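Local coordinates for DUF4442 domain-containing protein (Pseudomonas aeruginosa, PDB 1SH8) that is of unknown function but is probably a hot-dog-fold thioesterase that cleaves acyl thioesters, at residues A[7-10]-A[11-15]. Numbering follows the deposited sequence.
Sequences TELA and RHLTE
Glu-8 and Arg-11 form an i to i+3 salt bridge along helix 7-16, a short N-terminal helix of this probable hot-dog-fold thioesterase. Arg-11 NH1 donates to Glu-8 OE1 over 2.9 Å in a nearly straight bond (165°). Glu-8 OE1 accepts through its anti lone pair, the one away from OE2. The oxygen lies at the edge of the guanidinium, close to its plane, whereas the two flat groups are turned 54° against each other. Bends at chi2 and chi3 fold the arginine back over its own helix, laying one guanidinium face on Glu-8 O, 3.7 Å from Arg-11 CZ. A water at the guanidinium edge weakly links Glu-8 OE1 to Arg-11 NE. One residue further round, Leu-9 CD1 meets Leu-13 CG at 4.0 Å. The backbone N-H groups of Arg-11, His-12, Leu-13 and Thr-14 each bond to the carbonyl oxygen four residues earlier. Beyond the helix, Leu-13 touches Leu-5 and Leu-70 of helix 64-72, while buried Thr-14 packs against Leu-31 of strand 27-32, Leu-63 and Leu-70. With OG1 beside its own backbone N (chi1 -64°), the Thr-14 hydroxyl turns back along the helix toward buried Ala-10. Ala-10 O thereby accepts two bonds from opposite faces of its carbonyl plane: Thr-14 N at 2.9 Å and, from well above that plane, Thr-14 OG1 at 2.8 Å.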
loop_
_atom_site.group_PDB
_atom_site.type_symbol
_atom_site.label_atom_id
_atom_site.label_comp_id
_atom_site.label_asym_id
_atom_site.label_seq_id
_atom_site.Cartn_x
_atom_site.Cartn_y
_atom_site.Cartn_z
ATOM N N THR A 7 -8.653 -14.047 21.993
ATOM C CA THR A 7 -7.812 -12.870 21.794
ATOM C C THR A 7 -6.331 -13.024 21.444
ATOM O O THR A 7 -5.850 -12.381 20.501
ATOM C CB THR A 7 -7.920 -11.935 23.002
ATOM O OG1 THR A 7 -9.306 -11.708 23.284
ATOM C CG2 THR A 7 -7.249 -10.597 22.705
ATOM N N GLU A 8 -5.598 -13.846 22.187
ATOM C CA GLU A 8 -4.174 -13.998 21.901
ATOM C C GLU A 8 -3.922 -14.577 20.505
ATOM O O GLU A 8 -3.004 -14.147 19.795
ATOM C CB GLU A 8 -3.501 -14.862 22.973
ATOM C CG GLU A 8 -3.565 -14.263 24.373
ATOM C CD GLU A 8 -3.168 -12.790 24.407
ATOM O OE1 GLU A 8 -2.072 -12.440 23.910
ATOM O OE2 GLU A 8 -3.957 -11.974 24.935
ATOM N N LEU A 9 -4.742 -15.550 20.115
ATOM C CA LEU A 9 -4.609 -16.162 18.807
ATOM C C LEU A 9 -4.950 -15.129 17.728
ATOM O O LEU A 9 -4.265 -15.040 16.703
ATOM C CB LEU A 9 -5.527 -17.385 18.708
ATOM C CG LEU A 9 -5.632 -18.114 17.362
ATOM C CD1 LEU A 9 -4.251 -18.486 16.818
ATOM C CD2 LEU A 9 -6.490 -19.356 17.555
ATOM N N ALA A 10 -5.997 -14.334 17.962
ATOM C CA ALA A 10 -6.387 -13.315 16.986
ATOM C C ALA A 10 -5.256 -12.306 16.810
ATOM O O ALA A 10 -4.945 -11.890 15.692
ATOM C CB ALA A 10 -7.665 -12.605 17.437
ATOM N N ARG A 11 -4.630 -11.927 17.918
ATOM C CA ARG A 11 -3.524 -10.975 17.879
ATOM C C ARG A 11 -2.330 -11.583 17.140
ATOM O O ARG A 11 -1.704 -10.927 16.308
ATOM C CB ARG A 11 -3.137 -10.569 19.308
ATOM C CG ARG A 11 -1.942 -9.627 19.406
ATOM C CD ARG A 11 -0.649 -10.414 19.534
ATOM N NE ARG A 11 -0.659 -11.246 20.737
ATOM C CZ ARG A 11 0.075 -12.342 20.892
ATOM N NH1 ARG A 11 0.000 -13.037 22.020
ATOM N NH2 ARG A 11 0.880 -12.748 19.918
ATOM N N HIS A 12 -2.030 -12.846 17.428
ATOM C CA HIS A 12 -0.916 -13.514 16.770
ATOM C C HIS A 12 -1.134 -13.553 15.258
ATOM O O HIS A 12 -0.235 -13.224 14.482
ATOM C CB HIS A 12 -0.753 -14.939 17.319
ATOM C CG HIS A 12 0.450 -15.657 16.789
ATOM N ND1 HIS A 12 0.429 -16.396 15.626
ATOM C CD2 HIS A 12 1.722 -15.721 17.252
ATOM C CE1 HIS A 12 1.635 -16.886 15.395
ATOM N NE2 HIS A 12 2.437 -16.489 16.366
ATOM N N LEU A 13 -2.332 -13.950 14.838
ATOM C CA LEU A 13 -2.641 -14.021 13.408
ATOM C C LEU A 13 -2.577 -12.642 12.750
ATOM O O LEU A 13 -2.026 -12.492 11.660
ATOM C CB LEU A 13 -4.020 -14.650 13.197
ATOM C CG LEU A 13 -4.104 -16.130 13.596
ATOM C CD1 LEU A 13 -5.537 -16.641 13.439
ATOM C CD2 LEU A 13 -3.132 -16.942 12.737
ATOM N N THR A 14 -3.125 -11.634 13.419
ATOM C CA THR A 14 -3.123 -10.277 12.886
ATOM C C THR A 14 -1.707 -9.752 12.659
ATOM O O THR A 14 -1.397 -9.190 11.608
ATOM C CB THR A 14 -3.857 -9.303 13.844
ATOM O OG1 THR A 14 -5.233 -9.680 13.946
ATOM C CG2 THR A 14 -3.774 -7.869 13.329
ATOM N N GLU A 15 -0.844 -9.947 13.648
ATOM C CA GLU A 15 0.524 -9.458 13.571
ATOM C C GLU A 15 1.501 -10.337 12.813
ATOM O O GLU A 15 2.470 -9.829 12.242
ATOM C CB GLU A 15 1.082 -9.241 14.983
ATOM C CG GLU A 15 0.307 -8.238 15.828
ATOM C CD GLU A 15 0.871 -8.090 17.237
ATOM O OE1 GLU A 15 1.823 -8.826 17.593
ATOM O OE2 GLU A 15 0.359 -7.238 17.995
HETATM O O HOH W 1 -2.763 -9.357 22.580
#